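PDB 4CN9: proximal thread matrix protein 1, which is a mussel byssus matrix protein that binds collagen and zinc and is built from two von Willebrand factor type A domains. Local coordinates for residues 48-53 with 86-91; 53-58 with 163-168; 241-246 with 441-446. One frame throughout, in Å; residues are numbered along the deposited sequence.

Contacts 1 and 2 are both partly buried, contact 1 at a zinc site and contact 2 within the central sheet of the first von Willebrand factor type A domain; contact 3 is at the surface. Contacts 1 and 3 share that zinc and its two waters, and the disulfide C50 to C242 ties them together. Strands 48-49 and 439-447 are also neighbours in one small antiparallel sheet. Contacts 1 and 2 share Q53, and F88 of the first packs on I56 of the second. Chemistry follows place: metal, hydroxyl and water in contact 1, parallel backbone bonds with isoleucines in contact 2, antiparallel bonds and a disulfide in contact 3.

Contact 1. Residues 48-53 with 86-91; sequences EECDVQ and DSFTTV. With ZN (zinc ion), chain D.
T89 meets both E49 and D51, two zinc ligands that precede the central sheet of the first von Willebrand factor type A domain. E49 binds the zinc through OE2 (2.0 Å from OE2 to the zinc). D51 chelates it with both carboxylate oxygens, OD1 at 2.2 Å from the zinc. Two waters and H446 complete the site. T89 is the second shell. Its OG1 lies between its backbone N and carbonyl carbon (chi1 65°) and donates to D51 OD1 at 3.0 Å. The hydroxyl comes from above the carboxylate plane, 37° out of it, so D51 OD1 is held by both metal and hydroxyl. The methyl T89 CG2 rests against E49 CD at 3.5 Å.

Two backbone bonds hold the segments together and probably help to place T89. C50 N donates to S87 O, and T89 N returns a bond to C50 O, making a single bridge between C50 and F88. F88 to V91 then forms a type I beta turn. C50 CB touches F88 CE1 obliquely at 3.7 Å. I238 of helix 234-241 packs on both side chains, and C50 SG is joined to C242. One water links three backbone groups. It donates to C50 O at 2.6 Å and to V52 O at 2.8 Å, and takes the N-H of T90, whose OG1 is bonded to S99.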
ATOM      1  N   GLU A  48      -5.418   2.287 -21.635  1.00 39.46           N
ATOM      2  CA  GLU A  48      -6.592   2.644 -20.848  1.00 41.69           C
ATOM      3  C   GLU A  48      -6.684   4.060 -20.365  1.00 31.67           C
ATOM      4  O   GLU A  48      -5.787   4.877 -20.553  1.00 31.90           O
ATOM      5  CB  GLU A  48      -6.854   1.731 -19.660  1.00 44.52           C
ATOM      6  CG  GLU A  48      -5.776   0.869 -19.155  1.00 44.29           C
ATOM      7  CD  GLU A  48      -6.393  -0.426 -18.701  1.00 41.82           C
ATOM      8  OE1 GLU A  48      -6.795  -1.207 -19.580  1.00 55.40           O
ATOM      9  OE2 GLU A  48      -6.536  -0.644 -17.481  1.00 37.42           O
ATOM     10  N   GLU A  49      -7.832   4.308 -19.747  1.00 33.58           N
ATOM     11  CA  GLU A  49      -8.196   5.595 -19.205  1.00 31.86           C
ATOM     12  C   GLU A  49      -8.743   5.427 -17.798  1.00 27.87           C
ATOM     13  O   GLU A  49      -9.127   4.332 -17.373  1.00 26.57           O
ATOM     14  CB  GLU A  49      -9.264   6.260 -20.073  1.00 29.23           C
ATOM     15  CG  GLU A  49     -10.618   5.570 -20.032  1.00 32.80           C
ATOM     16  CD  GLU A  49     -11.592   6.105 -21.073  1.00 36.43           C
ATOM     17  OE1 GLU A  49     -11.142   6.509 -22.164  1.00 34.97           O
ATOM     18  OE2 GLU A  49     -12.810   6.114 -20.796  1.00 38.84           O
ATOM     19  N   CYS A  50      -8.767   6.546 -17.092  1.00 25.63           N
ATOM     20  CA  CYS A  50      -9.319   6.628 -15.766  1.00 26.07           C
ATOM     21  C   CYS A  50     -10.252   7.820 -15.780  1.00 24.42           C
ATOM     22  O   CYS A  50      -9.862   8.906 -16.211  1.00 28.27           O
ATOM     23  CB  CYS A  50      -8.198   6.845 -14.757  1.00 29.69           C
ATOM     24  SG  CYS A  50      -8.770   6.948 -13.062  1.00 31.95           S
ATOM     25  N   ASP A  51     -11.482   7.619 -15.327  1.00 25.29           N
ATOM     26  CA  ASP A  51     -12.499   8.672 -15.363  1.00 27.46           C
ATOM     27  C   ASP A  51     -12.600   9.390 -14.007  1.00 28.17           C
ATOM     28  O   ASP A  51     -13.399  10.309 -13.832  1.00 28.31           O
ATOM     29  CB  ASP A  51     -13.875   8.092 -15.748  1.00 32.64           C
ATOM     30  CG  ASP A  51     -13.875   7.381 -17.104  1.00 31.72           C
ATOM     31  OD1 ASP A  51     -12.989   7.615 -17.952  1.00 31.11           O
ATOM     32  OD2 ASP A  51     -14.777   6.554 -17.333  1.00 37.75           O
ATOM     33  N   VAL A  52     -11.770   8.972 -13.058  1.00 28.69           N
ATOM     34  CA  VAL A  52     -11.817   9.493 -11.694  1.00 31.93           C
ATOM     35  C   VAL A  52     -11.375  10.946 -11.639  1.00 28.13           C
ATOM     36  O   VAL A  52     -10.441  11.329 -12.331  1.00 27.70           O
ATOM     37  CB  VAL A  52     -10.924   8.646 -10.759  1.00 32.08           C
ATOM     38  CG1 VAL A  52     -10.922   9.210  -9.336  1.00 34.52           C
ATOM     39  CG2 VAL A  52     -11.412   7.196 -10.741  1.00 39.25           C
ATOM     40  N   GLN A  53     -12.049  11.755 -10.823  1.00 28.50           N
ATOM     41  CA  GLN A  53     -11.661  13.153 -10.639  1.00 27.38           C
ATOM     42  C   GLN A  53     -10.515  13.251  -9.647  1.00 27.13           C
ATOM     43  O   GLN A  53     -10.631  12.817  -8.504  1.00 25.24           O
ATOM     44  CB  GLN A  53     -12.842  13.995 -10.160  1.00 31.81           C
ATOM     45  CG  GLN A  53     -13.884  14.216 -11.242  1.00 38.78           C
ATOM     46  CD  GLN A  53     -15.105  14.953 -10.737  1.00 54.49           C
ATOM     47  OE1 GLN A  53     -15.042  15.687  -9.747  1.00 54.05           O
ATOM     48  NE2 GLN A  53     -16.232  14.760 -11.418  1.00 54.28           N
ATOM     49  N   ASP A  86      -2.890  12.147 -20.958  1.00 24.90           N
ATOM     50  CA  ASP A  86      -3.892  11.737 -21.950  1.00 23.46           C
ATOM     51  C   ASP A  86      -4.679  10.509 -21.520  1.00 25.52           C
ATOM     52  O   ASP A  86      -5.581  10.076 -22.230  1.00 28.76           O
ATOM     53  CB  ASP A  86      -3.217  11.481 -23.311  1.00 26.83           C
ATOM     54  CG  ASP A  86      -2.979  12.767 -24.093  1.00 26.00           C
ATOM     55  OD1 ASP A  86      -3.552  13.815 -23.715  1.00 28.39           O
ATOM     56  OD2 ASP A  86      -2.223  12.738 -25.084  1.00 29.64           O
ATOM     57  N   SER A  87      -4.346   9.956 -20.355  1.00 26.50           N
ATOM     58  CA  SER A  87      -5.055   8.800 -19.800  1.00 24.89           C
ATOM     59  C   SER A  87      -6.186   9.186 -18.835  1.00 24.55           C
ATOM     60  O   SER A  87      -7.018   8.339 -18.453  1.00 26.67           O
ATOM     61  CB  SER A  87      -4.057   7.893 -19.077  1.00 29.57           C
ATOM     62  OG  SER A  87      -2.992   7.526 -19.946  1.00 31.37           O
ATOM     63  N   PHE A  88      -6.230  10.456 -18.442  1.00 23.89           N
ATOM     64  CA  PHE A  88      -7.243  10.923 -17.498  1.00 26.35           C
ATOM     65  C   PHE A  88      -8.284  11.748 -18.218  1.00 28.31           C
ATOM     66  O   PHE A  88      -8.039  12.888 -18.589  1.00 27.24           O
ATOM     67  CB  PHE A  88      -6.596  11.709 -16.349  1.00 26.18           C
ATOM     68  CG  PHE A  88      -5.808  10.837 -15.418  1.00 26.33           C
ATOM     69  CD1 PHE A  88      -6.433  10.184 -14.372  1.00 27.19           C
ATOM     70  CD2 PHE A  88      -4.456  10.642 -15.613  1.00 31.57           C
ATOM     71  CE1 PHE A  88      -5.723   9.372 -13.529  1.00 27.52           C
ATOM     72  CE2 PHE A  88      -3.737   9.832 -14.768  1.00 32.84           C
ATOM     73  CZ  PHE A  88      -4.380   9.183 -13.732  1.00 30.30           C
ATOM     74  N   THR A  89      -9.452  11.149 -18.408  1.00 26.08           N
ATOM     75  CA  THR A  89     -10.477  11.715 -19.276  1.00 34.54           C
ATOM     76  C   THR A  89     -11.000  13.067 -18.789  1.00 34.88           C
ATOM     77  O   THR A  89     -11.352  13.910 -19.606  1.00 38.13           O
ATOM     78  CB  THR A  89     -11.653  10.729 -19.455  1.00 34.48           C
ATOM     79  OG1 THR A  89     -12.310  10.522 -18.203  1.00 39.46           O
ATOM     80  CG2 THR A  89     -11.151   9.400 -19.987  1.00 34.47           C
ATOM     81  N   THR A  90     -11.020  13.291 -17.473  1.00 31.13           N
ATOM     82  CA  THR A  90     -11.574  14.538 -16.916  1.00 32.21           C
ATOM     83  C   THR A  90     -10.567  15.699 -16.814  1.00 32.55           C
ATOM     84  O   THR A  90     -10.909  16.800 -16.359  1.00 28.51           O
ATOM     85  CB  THR A  90     -12.231  14.308 -15.526  1.00 34.50           C
ATOM     86  OG1 THR A  90     -11.243  13.923 -14.567  1.00 32.65           O
ATOM     87  CG2 THR A  90     -13.301  13.218 -15.607  1.00 36.10           C
ATOM     88  N   VAL A  91      -9.330  15.466 -17.233  1.00 31.87           N
ATOM     89  CA  VAL A  91      -8.354  16.556 -17.343  1.00 32.86           C
ATOM     90  C   VAL A  91      -8.775  17.448 -18.506  1.00 38.11           C
ATOM     91  O   VAL A  91      -8.965  16.964 -19.621  1.00 39.84           O
ATOM     92  CB  VAL A  91      -6.917  16.020 -17.591  1.00 35.68           C
ATOM     93  CG1 VAL A  91      -5.919  17.169 -17.764  1.00 34.82           C
ATOM     94  CG2 VAL A  91      -6.481  15.131 -16.459  1.00 30.79           C
TER
HETATM   95 ZN    ZN D1449     -13.901   6.073 -19.159  0.50 33.43          ZN
HETATM   96  O   HOH W   1      -9.984  11.257 -15.112  1.00 28.85           O
HETATM   97  O   HOH W   2     -15.845   5.749 -19.866  0.70 36.21           O
HETATM   98  O   HOH W   3     -14.968   7.602 -20.085  0.70 38.83           O

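Contact 2. Residues 53-58 with 163-168; sequences QADIIV and PDKQKI
Q53 and Q166 start a run of parallel backbone bonds, with Q166 N donating to Q53 O at 3.0 Å. D55 is then gripped from both its polar backbone atoms. Its N donates to Q166 O at 2.8 Å, and its O accepts from I168 N at 3.0 Å. The last bond runs from I57 N to I168 O at 2.8 Å. The strands run 10° from parallel. A54 pairs with Q166, D55 with K167, and I56 with I168.

This is the middle of the mixed sheet of a von Willebrand factor type A domain, with its Rossmann-like alpha/beta fold. Strand 54-61 lies between strands 100-106 and 166-173.

Apolar contacts gather on the face that carries A54, I56 and I168. I168 CD1 lies nearly anti to CA (chi2 158°), which extends the chain to A54 CB at 3.7 Å. I56 and I168 lie side by side and point the same way, with I56 CG1 at 4.1 Å from I168 CD1. F88 packs on I56 from a neighbouring loop.

D55 lies on the face that carries K167, and K165 reaches it from just before strand 166-173. The K165 chain bends at chi2 and chi3 and crosses D55 at about a right angle. NZ forms a salt bridge to D55 OD1, in which the hydrogen bond is weak and the place of the oxygen is less sure. G98 O and Q100 OE1 also accept from K165 NZ.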
ATOM      1  N   GLN A  53     -12.049  11.755 -10.823  1.00 28.50           N
ATOM      2  CA  GLN A  53     -11.661  13.153 -10.639  1.00 27.38           C
ATOM      3  C   GLN A  53     -10.515  13.251  -9.647  1.00 27.13           C
ATOM      4  O   GLN A  53     -10.631  12.817  -8.504  1.00 25.24           O
ATOM      5  CB  GLN A  53     -12.842  13.995 -10.160  1.00 31.81           C
ATOM      6  CG  GLN A  53     -13.884  14.216 -11.242  1.00 38.78           C
ATOM      7  CD  GLN A  53     -15.105  14.953 -10.737  1.00 54.49           C
ATOM      8  OE1 GLN A  53     -15.042  15.687  -9.747  1.00 54.05           O
ATOM      9  NE2 GLN A  53     -16.232  14.760 -11.418  1.00 54.28           N
ATOM     10  N   ALA A  54      -9.406  13.832 -10.083  1.00 28.13           N
ATOM     11  CA  ALA A  54      -8.166  13.751  -9.324  1.00 24.62           C
ATOM     12  C   ALA A  54      -7.306  14.995  -9.500  1.00 24.48           C
ATOM     13  O   ALA A  54      -7.384  15.683 -10.527  1.00 20.74           O
ATOM     14  CB  ALA A  54      -7.371  12.516  -9.761  1.00 22.52           C
ATOM     15  N   ASP A  55      -6.499  15.269  -8.476  1.00 21.92           N
ATOM     16  CA  ASP A  55      -5.372  16.188  -8.577  1.00 21.41           C
ATOM     17  C   ASP A  55      -4.109  15.307  -8.591  1.00 19.92           C
ATOM     18  O   ASP A  55      -3.834  14.572  -7.635  1.00 17.82           O
ATOM     19  CB  ASP A  55      -5.367  17.190  -7.408  1.00 20.83           C
ATOM     20  CG  ASP A  55      -6.477  18.252  -7.517  1.00 27.58           C
ATOM     21  OD1 ASP A  55      -6.853  18.639  -8.645  1.00 23.68           O
ATOM     22  OD2 ASP A  55      -6.964  18.715  -6.454  1.00 30.00           O
ATOM     23  N   ILE A  56      -3.391  15.324  -9.710  1.00 17.93           N
ATOM     24  CA  ILE A  56      -2.247  14.451  -9.911  1.00 16.90           C
ATOM     25  C   ILE A  56      -0.945  15.264  -9.942  1.00 17.97           C
ATOM     26  O   ILE A  56      -0.819  16.219 -10.695  1.00 16.47           O
ATOM     27  CB  ILE A  56      -2.380  13.656 -11.221  1.00 19.38           C
ATOM     28  CG1 ILE A  56      -3.692  12.848 -11.229  1.00 24.71           C
ATOM     29  CG2 ILE A  56      -1.206  12.730 -11.394  1.00 20.39           C
ATOM     30  CD1 ILE A  56      -4.343  12.761 -12.595  1.00 28.63           C
ATOM     31  N   ILE A  57      -0.004  14.888  -9.086  1.00 15.78           N
ATOM     32  CA  ILE A  57       1.319  15.468  -9.072  1.00 16.83           C
ATOM     33  C   ILE A  57       2.332  14.426  -9.490  1.00 14.71           C
ATOM     34  O   ILE A  57       2.402  13.348  -8.909  1.00 17.43           O
ATOM     35  CB  ILE A  57       1.692  15.978  -7.667  1.00 14.70           C
ATOM     36  CG1 ILE A  57       0.673  17.025  -7.207  1.00 16.45           C
ATOM     37  CG2 ILE A  57       3.110  16.540  -7.661  1.00 16.70           C
ATOM     38  CD1 ILE A  57       0.709  18.328  -8.003  1.00 18.07           C
ATOM     39  N   VAL A  58       3.108  14.738 -10.519  1.00 16.86           N
ATOM     40  CA  VAL A  58       4.273  13.932 -10.864  1.00 13.02           C
ATOM     41  C   VAL A  58       5.541  14.540 -10.271  1.00 14.68           C
ATOM     42  O   VAL A  58       5.824  15.713 -10.461  1.00 17.71           O
ATOM     43  CB  VAL A  58       4.440  13.795 -12.396  1.00 18.43           C
ATOM     44  CG1 VAL A  58       5.721  13.047 -12.731  1.00 20.64           C
ATOM     45  CG2 VAL A  58       3.224  13.100 -12.983  1.00 22.04           C
ATOM     46  N   PRO A 163     -12.275  18.694  -1.803  1.00 37.37           N
ATOM     47  CA  PRO A 163     -12.582  17.391  -1.179  1.00 38.47           C
ATOM     48  C   PRO A 163     -13.199  16.329  -2.098  1.00 35.49           C
ATOM     49  O   PRO A 163     -13.171  15.146  -1.749  1.00 35.26           O
ATOM     50  CB  PRO A 163     -13.585  17.748  -0.067  1.00 42.28           C
ATOM     51  CG  PRO A 163     -14.146  19.077  -0.447  1.00 42.35           C
ATOM     52  CD  PRO A 163     -13.051  19.791  -1.195  1.00 42.96           C
ATOM     53  N   ASP A 164     -13.751  16.724  -3.240  1.00 31.88           N
ATOM     54  CA  ASP A 164     -14.285  15.734  -4.175  1.00 31.89           C
ATOM     55  C   ASP A 164     -13.179  15.110  -5.024  1.00 34.83           C
ATOM     56  O   ASP A 164     -13.460  14.305  -5.911  1.00 37.28           O
ATOM     57  CB  ASP A 164     -15.319  16.359  -5.114  1.00 40.78           C
ATOM     58  CG  ASP A 164     -16.435  17.096  -4.375  1.00 44.78           C
ATOM     59  OD1 ASP A 164     -16.658  16.834  -3.171  1.00 46.70           O
ATOM     60  OD2 ASP A 164     -17.092  17.945  -5.014  1.00 52.78           O
ATOM     61  N   LYS A 165     -11.925  15.487  -4.785  1.00 29.61           N
ATOM     62  CA  LYS A 165     -10.856  15.025  -5.662  1.00 31.32           C
ATOM     63  C   LYS A 165      -9.893  14.048  -4.994  1.00 28.82           C
ATOM     64  O   LYS A 165      -9.437  14.274  -3.882  1.00 28.97           O
ATOM     65  CB  LYS A 165     -10.127  16.231  -6.263  1.00 32.20           C
ATOM     66  CG  LYS A 165     -11.011  16.971  -7.257  1.00 37.64           C
ATOM     67  CD  LYS A 165     -10.295  17.297  -8.552  1.00 41.27           C
ATOM     68  CE  LYS A 165      -9.703  18.687  -8.447  1.00 43.91           C
ATOM     69  NZ  LYS A 165      -9.210  19.231  -9.736  1.00 37.46           N
ATOM     70  N   GLN A 166      -9.605  12.947  -5.681  1.00 22.76           N
ATOM     71  CA  GLN A 166      -8.568  12.031  -5.245  1.00 22.52           C
ATOM     72  C   GLN A 166      -7.204  12.704  -5.417  1.00 23.84           C
ATOM     73  O   GLN A 166      -6.946  13.340  -6.437  1.00 26.02           O
ATOM     74  CB  GLN A 166      -8.593  10.757  -6.086  1.00 29.27           C
ATOM     75  CG  GLN A 166      -9.869   9.954  -5.954  1.00 42.24           C
ATOM     76  CD  GLN A 166      -9.942   9.216  -4.634  1.00 47.80           C
ATOM     77  OE1 GLN A 166      -8.912   8.849  -4.060  1.00 48.18           O
ATOM     78  NE2 GLN A 166     -11.160   9.003  -4.139  1.00 50.20           N
ATOM     79  N   LYS A 167      -6.337  12.554  -4.429  1.00 23.29           N
ATOM     80  CA  LYS A 167      -4.975  13.073  -4.515  1.00 22.55           C
ATOM     81  C   LYS A 167      -4.006  11.948  -4.848  1.00 21.73           C
ATOM     82  O   LYS A 167      -3.955  10.950  -4.139  1.00 20.21           O
ATOM     83  CB  LYS A 167      -4.567  13.717  -3.197  1.00 20.84           C
ATOM     84  CG  LYS A 167      -5.381  14.945  -2.848  1.00 27.67           C
ATOM     85  CD  LYS A 167      -4.687  15.722  -1.755  1.00 31.61           C
ATOM     86  CE  LYS A 167      -5.644  16.117  -0.663  1.00 43.66           C
ATOM     87  NZ  LYS A 167      -5.852  14.990   0.278  1.00 46.20           N
ATOM     88  N   ILE A 168      -3.241  12.137  -5.922  1.00 17.17           N
ATOM     89  CA  ILE A 168      -2.309  11.135  -6.419  1.00 20.23           C
ATOM     90  C   ILE A 168      -0.926  11.735  -6.715  1.00 18.39           C
ATOM     91  O   ILE A 168      -0.815  12.809  -7.332  1.00 16.29           O
ATOM     92  CB  ILE A 168      -2.830  10.487  -7.723  1.00 18.83           C
ATOM     93  CG1 ILE A 168      -4.248   9.943  -7.533  1.00 24.03           C
ATOM     94  CG2 ILE A 168      -1.875   9.373  -8.187  1.00 20.25           C
ATOM     95  CD1 ILE A 168      -4.995   9.779  -8.823  1.00 27.59           C
TER

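Contact 3. Residues 241-246 with 441-446; sequences ACEVCV and CKPRAH. With ZN (zinc ion), chain D.
V244 and K442 form the hydrogen-bonded pair of two antiparallel strands, 243-246 and 441-443, whose directions differ by 162°. They belong to a small three-stranded sheet in which 439-447 is the middle strand. In sequence, strands 243-247 and 439-447 flank the second large six-stranded sheet. V244 N donates to K442 O at 2.8 Å, and K442 N donates back to V244 O. Further on, R444 N makes a weak bond to C242 O.

C245 and C441 form a non-hydrogen-bonded pair joined by a cross-strand disulfide, with SG to SG at 2.1 Å. Its chi3 of 111° gives a right-handed twist. E243 and P443 are the next such pair on the same face, side by side and pointing the same way. The E243 chain leaves with CG anti to the backbone N, then turns at chi2 (77°), which brings the carboxylate back over the other strand. OE1 of E243 lies 3.1 Å from P443 CA, and OE2 lies 3.4 Å from C441 CB. P443 N has no hydrogen to give. An alanine in place of E243 would probably leave P443 CA and C441 CB without their carboxylate neighbour and open a gap beside the disulfide.

V244 and K442 point to the opposite face, where V244 CG2 meets the CD of R444 obliquely at 4.1 Å. C242 CB touches A445 CB at 3.7 Å, and its SG is bonded to C50. Past A445 the chain delivers H446 to the zinc shared with E49 and D51. H446 ND1 makes a weak bond to R444 O at 3.3 Å, while H446 NE2 binds the metal at 2.0 Å.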
ATOM      1  N   ALA A 241      -3.419   4.201 -10.326  1.00 21.74           N
ATOM      2  CA  ALA A 241      -3.920   5.558 -10.104  1.00 22.67           C
ATOM      3  C   ALA A 241      -5.430   5.546 -10.007  1.00 29.09           C
ATOM      4  O   ALA A 241      -6.020   6.374  -9.312  1.00 25.56           O
ATOM      5  CB  ALA A 241      -3.490   6.485 -11.226  1.00 22.53           C
ATOM      6  N   CYS A 242      -6.055   4.601 -10.707  1.00 23.16           N
ATOM      7  CA  CYS A 242      -7.505   4.539 -10.752  1.00 25.69           C
ATOM      8  C   CYS A 242      -8.063   3.575  -9.704  1.00 32.93           C
ATOM      9  O   CYS A 242      -9.255   3.285  -9.702  1.00 32.32           O
ATOM     10  CB  CYS A 242      -7.970   4.095 -12.146  1.00 29.35           C
ATOM     11  SG  CYS A 242      -9.392   5.006 -12.763  1.00 28.90           S
ATOM     12  N   GLU A 243      -7.191   3.060  -8.840  1.00 29.12           N
ATOM     13  CA  GLU A 243      -7.619   2.219  -7.733  1.00 30.92           C
ATOM     14  C   GLU A 243      -8.170   3.118  -6.631  1.00 33.67           C
ATOM     15  O   GLU A 243      -7.457   3.953  -6.094  1.00 33.91           O
ATOM     16  CB  GLU A 243      -6.438   1.400  -7.215  1.00 32.69           C
ATOM     17  CG  GLU A 243      -6.790   0.339  -6.185  1.00 41.75           C
ATOM     18  CD  GLU A 243      -7.416  -0.908  -6.797  1.00 43.20           C
ATOM     19  OE1 GLU A 243      -7.494  -1.002  -8.040  1.00 50.94           O
ATOM     20  OE2 GLU A 243      -7.825  -1.801  -6.031  1.00 46.13           O
ATOM     21  N   VAL A 244      -9.448   2.982  -6.308  1.00 30.18           N
ATOM     22  CA  VAL A 244     -10.013   3.805  -5.248  1.00 32.24           C
ATOM     23  C   VAL A 244     -10.168   2.979  -3.983  1.00 35.54           C
ATOM     24  O   VAL A 244     -10.870   1.973  -3.964  1.00 32.86           O
ATOM     25  CB  VAL A 244     -11.352   4.435  -5.647  1.00 37.45           C
ATOM     26  CG1 VAL A 244     -11.898   5.274  -4.499  1.00 38.03           C
ATOM     27  CG2 VAL A 244     -11.176   5.291  -6.898  1.00 42.54           C
ATOM     28  N   CYS A 245      -9.485   3.408  -2.932  1.00 34.58           N
ATOM     29  CA  CYS A 245      -9.478   2.681  -1.669  1.00 33.99           C
ATOM     30  C   CYS A 245     -10.143   3.552  -0.612  1.00 31.64           C
ATOM     31  O   CYS A 245      -9.714   4.677  -0.409  1.00 34.21           O
ATOM     32  CB  CYS A 245      -8.032   2.356  -1.263  1.00 30.03           C
ATOM     33  SG  CYS A 245      -7.227   0.996  -2.196  1.00 38.97           S
ATOM     34  N   VAL A 246     -11.199   3.049   0.034  1.00 32.73           N
ATOM     35  CA  VAL A 246     -11.872   3.775   1.130  1.00 29.54           C
ATOM     36  C   VAL A 246     -12.013   2.900   2.369  1.00 30.30           C
ATOM     37  O   VAL A 246     -11.903   1.678   2.284  1.00 29.09           O
ATOM     38  CB  VAL A 246     -13.297   4.228   0.750  1.00 28.66           C
ATOM     39  CG1 VAL A 246     -13.280   5.046  -0.527  1.00 37.88           C
ATOM     40  CG2 VAL A 246     -14.227   3.022   0.611  1.00 32.94           C
ATOM     41  N   CYS A 441     -10.821  -1.666  -1.570  1.00 33.84           N
ATOM     42  CA  CYS A 441     -10.179  -1.112  -2.754  1.00 35.07           C
ATOM     43  C   CYS A 441     -10.874  -1.584  -4.027  1.00 42.25           C
ATOM     44  O   CYS A 441     -11.056  -2.785  -4.234  1.00 39.45           O
ATOM     45  CB  CYS A 441      -8.716  -1.542  -2.802  1.00 39.33           C
ATOM     46  SG  CYS A 441      -7.720  -0.889  -1.473  1.00 35.99           S
ATOM     47  N   LYS A 442     -11.243  -0.635  -4.880  1.00 37.57           N
ATOM     48  CA  LYS A 442     -11.959  -0.936  -6.112  1.00 40.64           C
ATOM     49  C   LYS A 442     -11.193  -0.388  -7.325  1.00 37.61           C
ATOM     50  O   LYS A 442     -10.885   0.805  -7.376  1.00 32.33           O
ATOM     51  CB  LYS A 442     -13.365  -0.325  -6.050  1.00 40.23           C
ATOM     52  CG  LYS A 442     -14.357  -1.133  -5.209  1.00 51.84           C
ATOM     53  CD  LYS A 442     -14.877  -2.339  -5.991  1.00 65.26           C
ATOM     54  CE  LYS A 442     -15.273  -3.508  -5.088  1.00 68.72           C
ATOM     55  NZ  LYS A 442     -15.579  -4.748  -5.877  1.00 64.72           N
ATOM     56  N   PRO A 443     -10.873  -1.260  -8.301  1.00 37.50           N
ATOM     57  CA  PRO A 443     -10.225  -0.817  -9.545  1.00 38.21           C
ATOM     58  C   PRO A 443     -11.221  -0.163 -10.501  1.00 33.47           C
ATOM     59  O   PRO A 443     -12.272  -0.736 -10.748  1.00 36.37           O
ATOM     60  CB  PRO A 443      -9.685  -2.120 -10.140  1.00 39.41           C
ATOM     61  CG  PRO A 443     -10.592  -3.168  -9.630  1.00 42.74           C
ATOM     62  CD  PRO A 443     -11.026  -2.725  -8.256  1.00 41.95           C
ATOM     63  N   ARG A 444     -10.891   1.012 -11.035  1.00 32.77           N
ATOM     64  CA  ARG A 444     -11.834   1.761 -11.862  1.00 27.41           C
ATOM     65  C   ARG A 444     -11.317   2.065 -13.273  1.00 29.28           C
ATOM     66  O   ARG A 444     -12.018   2.692 -14.071  1.00 28.80           O
ATOM     67  CB  ARG A 444     -12.228   3.058 -11.158  1.00 32.23           C
ATOM     68  CG  ARG A 444     -13.155   2.855  -9.956  1.00 40.29           C
ATOM     69  CD  ARG A 444     -13.959   4.112  -9.594  1.00 56.30           C
ATOM     70  NE  ARG A 444     -14.513   4.812 -10.759  1.00 69.26           N
ATOM     71  CZ  ARG A 444     -15.489   5.717 -10.711  1.00 76.50           C
ATOM     72  NH1 ARG A 444     -16.060   6.042  -9.555  1.00 83.81           N
ATOM     73  NH2 ARG A 444     -15.904   6.295 -11.830  1.00 71.96           N
ATOM     74  N   ALA A 445     -10.105   1.627 -13.588  1.00 28.29           N
ATOM     75  CA  ALA A 445      -9.574   1.832 -14.933  1.00 30.17           C
ATOM     76  C   ALA A 445     -10.240   0.867 -15.928  1.00 36.10           C
ATOM     77  O   ALA A 445     -10.716  -0.207 -15.546  1.00 30.35           O
ATOM     78  CB  ALA A 445      -8.078   1.660 -14.950  1.00 27.19           C
ATOM     79  N   HIS A 446     -10.274   1.269 -17.195  1.00 31.49           N
ATOM     80  CA  HIS A 446     -10.871   0.467 -18.253  1.00 36.31           C
ATOM     81  C   HIS A 446     -10.259   0.858 -19.597  1.00 38.76           C
ATOM     82  O   HIS A 446      -9.612   1.902 -19.713  1.00 32.37           O
ATOM     83  CB  HIS A 446     -12.388   0.674 -18.287  1.00 33.11           C
ATOM     84  CG  HIS A 446     -12.797   2.111 -18.354  1.00 31.50           C
ATOM     85  ND1 HIS A 446     -13.036   2.864 -17.226  1.00 36.18           N
ATOM     86  CD2 HIS A 446     -12.989   2.939 -19.408  1.00 36.67           C
ATOM     87  CE1 HIS A 446     -13.373   4.093 -17.580  1.00 37.20           C
ATOM     88  NE2 HIS A 446     -13.355   4.165 -18.899  1.00 35.11           N
TER
HETATM   89 ZN    ZN D1449     -13.901   6.073 -19.159  0.50 33.43          ZN
HETATM   90  O   HOH W   2     -15.845   5.749 -19.866  0.70 36.21           O
HETATM   91  O   HOH W   3     -14.968   7.602 -20.085  0.70 38.83           O